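Putative aminooxidase (Propionibacterium acnes, PDB 2BA9) probably isomerises polyunsaturated fatty acids such as linoleic acid to conjugated linoleic acid, using bound flavin-adenine dinucleotide. Local coordinates at residues G118-A130 with A179-M191. Sequence-based numbering, arbitrary orientation.
Sequences GQLLATKYQGYDA and AYVLKYLDFVTMM. With NA (sodium ion), chain B.
Tyr128 reaches across to the junction of two helices, where its OH accepts a nearly straight hydrogen bond from Phe187 N (3.1 Å, N-H...O angle 173°), an amide in the first turn of helix 187-195. Along the way the ring edge runs past the backbone of Leu182, with Tyr128 CE1 3.3 Å from Leu182 O, and Tyr128 CD1 meets the Leu182 CB methylene. The ring is sandwiched by its own segment: Leu121 CD2 lies over the centre of one face and Asp129 CB over that of the opposite face. One residue after Asp186, Phe187, its CG anti to the backbone N (chi1 -166°), extends its ring to helix 106-122, where Phe187 CE1 comes within 3.4 Å of Gly118 CA.

The break between helices 178-184 and 187-195 is thus tied to the 123-130 loop from both sides, by Phe187 N after it and Lys183 NZ before it. Leu185 centres an inverse gamma turn, and Asp186 N-caps the next helix through OD1, which takes Thr189 N. Bent at its last torsion (chi4 -58°), Lys183 NZ donates to Ala130 O (2.7 Å) and to Tyr128 O (2.9 Å), standing above the plane of the Tyr128 carbonyl. This helical part of the flavin-containing amine oxidoreductase fold leaves the Asp186 side chain about 12 Å from the FAD.

The same lysine turns its own carbonyl to a sodium ion, at 2.5 Å between Lys183 O and the metal; three waters and Glu410 OE2, from helix 408-423, also bind the ion. One of those waters also donates to Asp129 O and Asp186 OD2. Another, away from the metal, bridges Asp129 OD2 and Asp186 OD2, carboxylate oxygens 4.3 Å apart, and probably eases their repulsion. Leu182 also touches Phe145, Phe148 and Trp161, which extend its apolar surroundings.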
ATOM      1  N   GLY A 118     -14.535   1.442  18.509  1.00 26.31           N
ATOM      2  CA  GLY A 118     -14.545  -0.011  18.382  1.00 26.46           C
ATOM      3  C   GLY A 118     -15.963  -0.546  18.414  1.00 26.36           C
ATOM      4  O   GLY A 118     -16.333  -1.390  17.616  1.00 26.95           O
ATOM      5  N   GLN A 119     -16.773  -0.030  19.327  1.00 26.51           N
ATOM      6  CA  GLN A 119     -18.136  -0.539  19.503  1.00 26.58           C
ATOM      7  C   GLN A 119     -19.058  -0.133  18.358  1.00 26.11           C
ATOM      8  O   GLN A 119     -19.907  -0.918  17.919  1.00 26.61           O
ATOM      9  CB  GLN A 119     -18.682  -0.088  20.850  1.00 27.03           C
ATOM     10  CG  GLN A 119     -17.961  -0.761  22.009  1.00 28.27           C
ATOM     11  CD  GLN A 119     -18.197  -2.278  22.053  1.00 31.58           C
ATOM     12  OE1 GLN A 119     -19.269  -2.736  22.475  1.00 34.39           O
ATOM     13  NE2 GLN A 119     -17.192  -3.062  21.632  1.00 31.60           N
ATOM     14  N   LEU A 120     -18.877   1.084  17.870  1.00 25.71           N
ATOM     15  CA  LEU A 120     -19.576   1.559  16.678  1.00 25.58           C
ATOM     16  C   LEU A 120     -19.226   0.757  15.426  1.00 25.18           C
ATOM     17  O   LEU A 120     -20.097   0.489  14.612  1.00 25.14           O
ATOM     18  CB  LEU A 120     -19.246   3.024  16.419  1.00 25.52           C
ATOM     19  CG  LEU A 120     -19.872   4.060  17.338  1.00 26.10           C
ATOM     20  CD1 LEU A 120     -19.055   5.349  17.226  1.00 25.22           C
ATOM     21  CD2 LEU A 120     -21.332   4.296  16.972  1.00 25.41           C
ATOM     22  N   LEU A 121     -17.956   0.392  15.266  1.00 25.00           N
ATOM     23  CA  LEU A 121     -17.523  -0.387  14.104  1.00 24.98           C
ATOM     24  C   LEU A 121     -18.168  -1.780  14.090  1.00 25.31           C
ATOM     25  O   LEU A 121     -18.418  -2.354  13.024  1.00 25.34           O
ATOM     26  CB  LEU A 121     -15.998  -0.516  14.080  1.00 25.26           C
ATOM     27  CG  LEU A 121     -15.211   0.752  13.721  1.00 24.91           C
ATOM     28  CD1 LEU A 121     -13.702   0.496  13.759  1.00 25.07           C
ATOM     29  CD2 LEU A 121     -15.659   1.267  12.346  1.00 25.07           C
ATOM     30  N   ALA A 122     -18.434  -2.313  15.280  1.00 25.05           N
ATOM     31  CA  ALA A 122     -18.952  -3.679  15.433  1.00 24.99           C
ATOM     32  C   ALA A 122     -20.450  -3.733  15.145  1.00 24.55           C
ATOM     33  O   ALA A 122     -20.971  -4.781  14.804  1.00 25.80           O
ATOM     34  CB  ALA A 122     -18.662  -4.196  16.836  1.00 24.57           C
ATOM     35  N   THR A 123     -21.119  -2.591  15.249  1.00 24.48           N
ATOM     36  CA  THR A 123     -22.562  -2.500  15.128  1.00 24.14           C
ATOM     37  C   THR A 123     -23.022  -1.544  14.004  1.00 24.23           C
ATOM     38  O   THR A 123     -23.344  -1.979  12.894  1.00 23.14           O
ATOM     39  CB  THR A 123     -23.141  -2.062  16.477  1.00 24.33           C
ATOM     40  OG1 THR A 123     -22.465  -0.873  16.920  1.00 23.27           O
ATOM     41  CG2 THR A 123     -22.953  -3.176  17.514  1.00 23.94           C
ATOM     42  N   LYS A 124     -23.044  -0.246  14.308  1.00 24.60           N
ATOM     43  CA  LYS A 124     -23.512   0.791  13.385  1.00 24.68           C
ATOM     44  C   LYS A 124     -22.880   0.700  11.991  1.00 24.96           C
ATOM     45  O   LYS A 124     -23.558   0.950  10.998  1.00 24.24           O
ATOM     46  CB  LYS A 124     -23.241   2.170  13.993  1.00 25.15           C
ATOM     47  CG  LYS A 124     -23.732   3.348  13.167  1.00 25.33           C
ATOM     48  CD  LYS A 124     -23.464   4.660  13.896  1.00 26.10           C
ATOM     49  CE  LYS A 124     -23.738   5.886  13.029  1.00 26.58           C
ATOM     50  NZ  LYS A 124     -23.181   7.155  13.652  1.00 27.36           N
ATOM     51  N   TYR A 125     -21.593   0.339  11.930  1.00 25.40           N
ATOM     52  CA  TYR A 125     -20.834   0.268  10.668  1.00 25.99           C
ATOM     53  C   TYR A 125     -20.378  -1.134  10.292  1.00 26.46           C
ATOM     54  O   TYR A 125     -19.398  -1.291   9.562  1.00 26.35           O
ATOM     55  CB  TYR A 125     -19.592   1.172  10.741  1.00 25.84           C
ATOM     56  CG  TYR A 125     -19.930   2.618  10.999  1.00 25.39           C
ATOM     57  CD1 TYR A 125     -20.678   3.342  10.081  1.00 25.50           C
ATOM     58  CD2 TYR A 125     -19.496   3.261  12.151  1.00 25.72           C
ATOM     59  CE1 TYR A 125     -21.000   4.670  10.305  1.00 26.09           C
ATOM     60  CE2 TYR A 125     -19.813   4.588  12.397  1.00 26.32           C
ATOM     61  CZ  TYR A 125     -20.569   5.290  11.473  1.00 26.65           C
ATOM     62  OH  TYR A 125     -20.875   6.613  11.698  1.00 26.79           O
ATOM     63  N   GLN A 126     -21.075  -2.153  10.775  1.00 27.68           N
ATOM     64  CA  GLN A 126     -20.738  -3.535  10.413  1.00 27.98           C
ATOM     65  C   GLN A 126     -20.595  -3.678   8.898  1.00 27.91           C
ATOM     66  O   GLN A 126     -21.452  -3.217   8.151  1.00 28.25           O
ATOM     67  CB  GLN A 126     -21.792  -4.504  10.936  1.00 28.23           C
ATOM     68  CG  GLN A 126     -21.533  -5.934  10.500  1.00 29.32           C
ATOM     69  CD  GLN A 126     -22.061  -6.997  11.456  1.00 32.28           C
ATOM     70  OE1 GLN A 126     -22.075  -8.188  11.102  1.00 32.32           O
ATOM     71  NE2 GLN A 126     -22.474  -6.596  12.663  1.00 33.06           N
ATOM     72  N   GLY A 127     -19.501  -4.300   8.454  1.00 28.08           N
ATOM     73  CA  GLY A 127     -19.238  -4.485   7.026  1.00 28.11           C
ATOM     74  C   GLY A 127     -18.166  -3.572   6.469  1.00 27.92           C
ATOM     75  O   GLY A 127     -17.565  -3.868   5.438  1.00 28.28           O
ATOM     76  N   TYR A 128     -17.932  -2.455   7.148  1.00 27.56           N
ATOM     77  CA  TYR A 128     -16.840  -1.524   6.826  1.00 27.30           C
ATOM     78  C   TYR A 128     -15.506  -2.202   6.453  1.00 27.23           C
ATOM     79  O   TYR A 128     -14.738  -1.674   5.625  1.00 26.84           O
ATOM     80  CB  TYR A 128     -16.600  -0.571   8.019  1.00 27.15           C
ATOM     81  CG  TYR A 128     -15.764  -1.182   9.139  1.00 26.59           C
ATOM     82  CD1 TYR A 128     -14.402  -0.962   9.196  1.00 25.57           C
ATOM     83  CD2 TYR A 128     -16.335  -1.985  10.127  1.00 26.67           C
ATOM     84  CE1 TYR A 128     -13.627  -1.505  10.200  1.00 26.01           C
ATOM     85  CE2 TYR A 128     -15.553  -2.547  11.148  1.00 25.76           C
ATOM     86  CZ  TYR A 128     -14.200  -2.294  11.171  1.00 26.26           C
ATOM     87  OH  TYR A 128     -13.389  -2.833  12.159  1.00 27.72           O
ATOM     88  N   ASP A 129     -15.233  -3.354   7.072  1.00 26.77           N
ATOM     89  CA  ASP A 129     -13.924  -3.998   6.976  1.00 26.39           C
ATOM     90  C   ASP A 129     -13.768  -4.980   5.830  1.00 26.40           C
ATOM     91  O   ASP A 129     -12.694  -5.538   5.654  1.00 26.39           O
ATOM     92  CB  ASP A 129     -13.537  -4.662   8.299  1.00 26.62           C
ATOM     93  CG  ASP A 129     -14.562  -5.667   8.794  1.00 26.86           C
ATOM     94  OD1 ASP A 129     -15.699  -5.696   8.285  1.00 24.80           O
ATOM     95  OD2 ASP A 129     -14.217  -6.419   9.724  1.00 27.62           O
ATOM     96  N   ALA A 130     -14.818  -5.170   5.035  1.00 26.30           N
ATOM     97  CA  ALA A 130     -14.737  -6.018   3.846  1.00 26.17           C
ATOM     98  C   ALA A 130     -13.642  -5.511   2.862  1.00 25.99           C
ATOM     99  O   ALA A 130     -13.414  -4.294   2.693  1.00 25.30           O
ATOM    100  CB  ALA A 130     -16.104  -6.108   3.155  1.00 26.17           C
ATOM    101  N   ALA A 179     -13.294   5.014   4.585  1.00 26.03           N
ATOM    102  CA  ALA A 179     -13.336   3.648   4.016  1.00 25.92           C
ATOM    103  C   ALA A 179     -11.954   3.035   3.757  1.00 25.82           C
ATOM    104  O   ALA A 179     -11.751   1.830   3.917  1.00 26.30           O
ATOM    105  CB  ALA A 179     -14.114   3.657   2.730  1.00 25.77           C
ATOM    106  N   TYR A 180     -11.014   3.852   3.316  1.00 25.20           N
ATOM    107  CA  TYR A 180      -9.653   3.369   3.124  1.00 25.47           C
ATOM    108  C   TYR A 180      -9.020   3.054   4.477  1.00 25.08           C
ATOM    109  O   TYR A 180      -8.450   1.982   4.660  1.00 26.02           O
ATOM    110  CB  TYR A 180      -8.815   4.396   2.354  1.00 25.21           C
ATOM    111  CG  TYR A 180      -9.315   4.647   0.955  1.00 24.31           C
ATOM    112  CD1 TYR A 180      -9.252   3.648  -0.018  1.00 23.83           C
ATOM    113  CD2 TYR A 180      -9.846   5.879   0.598  1.00 25.39           C
ATOM    114  CE1 TYR A 180      -9.711   3.867  -1.308  1.00 24.06           C
ATOM    115  CE2 TYR A 180     -10.301   6.119  -0.696  1.00 25.43           C
ATOM    116  CZ  TYR A 180     -10.240   5.109  -1.648  1.00 25.80           C
ATOM    117  OH  TYR A 180     -10.699   5.357  -2.940  1.00 25.36           O
ATOM    118  N   VAL A 181      -9.164   3.970   5.429  1.00 24.76           N
ATOM    119  CA  VAL A 181      -8.462   3.858   6.715  1.00 24.60           C
ATOM    120  C   VAL A 181      -8.869   2.571   7.416  1.00 25.23           C
ATOM    121  O   VAL A 181      -8.007   1.801   7.855  1.00 24.44           O
ATOM    122  CB  VAL A 181      -8.757   5.060   7.655  1.00 24.96           C
ATOM    123  CG1 VAL A 181      -8.045   4.873   9.038  1.00 24.65           C
ATOM    124  CG2 VAL A 181      -8.372   6.408   6.962  1.00 22.38           C
ATOM    125  N   LEU A 182     -10.188   2.353   7.478  1.00 25.11           N
ATOM    126  CA  LEU A 182     -10.781   1.302   8.291  1.00 25.43           C
ATOM    127  C   LEU A 182     -10.784  -0.090   7.626  1.00 25.64           C
ATOM    128  O   LEU A 182     -10.979  -1.105   8.310  1.00 26.27           O
ATOM    129  CB  LEU A 182     -12.176   1.738   8.749  1.00 25.17           C
ATOM    130  CG  LEU A 182     -12.119   2.909   9.753  1.00 24.71           C
ATOM    131  CD1 LEU A 182     -13.465   3.606   9.920  1.00 24.59           C
ATOM    132  CD2 LEU A 182     -11.590   2.411  11.109  1.00 22.93           C
ATOM    133  N   LYS A 183     -10.540  -0.135   6.316  1.00 25.95           N
ATOM    134  CA  LYS A 183     -10.292  -1.393   5.596  1.00 25.88           C
ATOM    135  C   LYS A 183      -8.867  -1.906   5.826  1.00 26.01           C
ATOM    136  O   LYS A 183      -8.649  -3.117   5.867  1.00 26.91           O
ATOM    137  CB  LYS A 183     -10.595  -1.252   4.090  1.00 25.80           C
ATOM    138  CG  LYS A 183     -12.096  -1.229   3.800  1.00 25.18           C
ATOM    139  CD  LYS A 183     -12.442  -1.104   2.319  1.00 25.09           C
ATOM    140  CE  LYS A 183     -13.931  -0.874   2.140  1.00 24.49           C
ATOM    141  NZ  LYS A 183     -14.786  -1.963   2.742  1.00 22.97           N
ATOM    142  N   TYR A 184      -7.909  -0.993   5.972  1.00 25.77           N
ATOM    143  CA  TYR A 184      -6.552  -1.316   6.428  1.00 25.78           C
ATOM    144  C   TYR A 184      -6.516  -1.445   7.950  1.00 25.68           C
ATOM    145  O   TYR A 184      -6.383  -2.557   8.499  1.00 25.99           O
ATOM    146  CB  TYR A 184      -5.570  -0.245   5.918  1.00 25.97           C
ATOM    147  CG  TYR A 184      -4.240  -0.112   6.644  1.00 25.91           C
ATOM    148  CD1 TYR A 184      -3.604  -1.215   7.215  1.00 24.57           C
ATOM    149  CD2 TYR A 184      -3.605   1.126   6.728  1.00 25.71           C
ATOM    150  CE1 TYR A 184      -2.415  -1.078   7.876  1.00 26.53           C
ATOM    151  CE2 TYR A 184      -2.396   1.269   7.372  1.00 25.66           C
ATOM    152  CZ  TYR A 184      -1.798   0.164   7.942  1.00 26.67           C
ATOM    153  OH  TYR A 184      -0.594   0.278   8.597  1.00 28.06           O
ATOM    154  N   LEU A 185      -6.660  -0.324   8.640  1.00 25.49           N
ATOM    155  CA  LEU A 185      -6.685  -0.336  10.101  1.00 25.63           C
ATOM    156  C   LEU A 185      -8.096  -0.591  10.596  1.00 25.60           C
ATOM    157  O   LEU A 185      -8.748   0.284  11.167  1.00 26.03           O
ATOM    158  CB  LEU A 185      -6.117   0.957  10.678  1.00 25.48           C
ATOM    159  CG  LEU A 185      -4.604   1.157  10.516  1.00 25.21           C
ATOM    160  CD1 LEU A 185      -4.241   2.604  10.791  1.00 26.26           C
ATOM    161  CD2 LEU A 185      -3.808   0.240  11.430  1.00 23.53           C
ATOM    162  N   ASP A 186      -8.577  -1.805  10.367  1.00 25.68           N
ATOM    163  CA  ASP A 186      -9.808  -2.234  11.001  1.00 25.39           C
ATOM    164  C   ASP A 186      -9.483  -2.443  12.472  1.00 24.91           C
ATOM    165  O   ASP A 186      -8.304  -2.395  12.869  1.00 25.25           O
ATOM    166  CB  ASP A 186     -10.434  -3.471  10.336  1.00 25.73           C
ATOM    167  CG  ASP A 186      -9.532  -4.694  10.329  1.00 26.36           C
ATOM    168  OD1 ASP A 186      -8.377  -4.651  10.788  1.00 23.84           O
ATOM    169  OD2 ASP A 186     -10.004  -5.730   9.812  1.00 31.32           O
ATOM    170  N   PHE A 187     -10.496  -2.606  13.301  1.00 24.54           N
ATOM    171  CA  PHE A 187     -10.233  -2.550  14.736  1.00 24.98           C
ATOM    172  C   PHE A 187      -9.189  -3.597  15.166  1.00 25.12           C
ATOM    173  O   PHE A 187      -8.330  -3.316  15.987  1.00 25.96           O
ATOM    174  CB  PHE A 187     -11.513  -2.682  15.551  1.00 25.11           C
ATOM    175  CG  PHE A 187     -11.340  -2.302  16.988  1.00 25.16           C
ATOM    176  CD1 PHE A 187     -11.431  -0.972  17.381  1.00 24.97           C
ATOM    177  CD2 PHE A 187     -11.050  -3.266  17.939  1.00 25.20           C
ATOM    178  CE1 PHE A 187     -11.251  -0.614  18.708  1.00 24.78           C
ATOM    179  CE2 PHE A 187     -10.883  -2.922  19.261  1.00 25.28           C
ATOM    180  CZ  PHE A 187     -10.969  -1.591  19.647  1.00 25.68           C
ATOM    181  N   VAL A 188      -9.244  -4.790  14.589  1.00 25.38           N
ATOM    182  CA  VAL A 188      -8.301  -5.849  14.953  1.00 25.77           C
ATOM    183  C   VAL A 188      -6.870  -5.530  14.531  1.00 25.57           C
ATOM    184  O   VAL A 188      -5.918  -5.840  15.240  1.00 25.28           O
ATOM    185  CB  VAL A 188      -8.722  -7.195  14.351  1.00 25.95           C
ATOM    186  CG1 VAL A 188      -7.663  -8.265  14.633  1.00 26.85           C
ATOM    187  CG2 VAL A 188     -10.053  -7.612  14.928  1.00 26.82           C
ATOM    188  N   THR A 189      -6.728  -4.908  13.366  1.00 25.88           N
ATOM    189  CA  THR A 189      -5.416  -4.558  12.839  1.00 25.85           C
ATOM    190  C   THR A 189      -4.820  -3.427  13.666  1.00 26.47           C
ATOM    191  O   THR A 189      -3.664  -3.510  14.074  1.00 26.55           O
ATOM    192  CB  THR A 189      -5.505  -4.180  11.349  1.00 25.47           C
ATOM    193  OG1 THR A 189      -6.064  -5.286  10.631  1.00 25.36           O
ATOM    194  CG2 THR A 189      -4.143  -3.845  10.769  1.00 24.80           C
ATOM    195  N   MET A 190      -5.621  -2.394  13.931  1.00 27.00           N
ATOM    196  CA  MET A 190      -5.193  -1.292  14.797  1.00 27.26           C
ATOM    197  C   MET A 190      -4.662  -1.839  16.116  1.00 27.58           C
ATOM    198  O   MET A 190      -3.573  -1.476  16.546  1.00 28.10           O
ATOM    199  CB  MET A 190      -6.349  -0.317  15.050  1.00 27.27           C
ATOM    200  CG  MET A 190      -5.982   0.917  15.873  1.00 27.54           C
ATOM    201  SD  MET A 190      -4.928   2.085  15.011  1.00 27.63           S
ATOM    202  CE  MET A 190      -3.297   1.499  15.497  1.00 28.27           C
ATOM    203  N   MET A 191      -5.417  -2.738  16.737  1.00 28.09           N
ATOM    204  CA  MET A 191      -4.984  -3.350  17.997  1.00 28.41           C
ATOM    205  C   MET A 191      -3.652  -4.103  17.877  1.00 28.83           C
ATOM    206  O   MET A 191      -2.782  -3.983  18.750  1.00 28.30           O
ATOM    207  CB  MET A 191      -6.076  -4.264  18.544  1.00 28.92           C
ATOM    208  CG  MET A 191      -7.335  -3.524  18.968  1.00 28.78           C
ATOM    209  SD  MET A 191      -7.051  -2.189  20.140  1.00 30.77           S
ATOM    210  CE  MET A 191      -6.967  -0.778  19.025  1.00 29.82           C
TER
HETATM  211 NA    NA B2001      -8.813  -5.619   5.843  1.00 41.99          NA
HETATM  212  O   HOH W   1     -14.221   0.907   5.781  1.00 24.76           O
HETATM  213  O   HOH W   2     -10.305  -5.296   7.322  1.00 26.37           O
HETATM  214  O   HOH W   3     -12.061  -6.544  11.121  1.00 28.87           O
HETATM  215  O   HOH W   4     -10.366  -5.341   4.021  1.00 24.73           O
HETATM  216  O   HOH W   5      -7.215  -5.066   7.461  1.00 31.30           O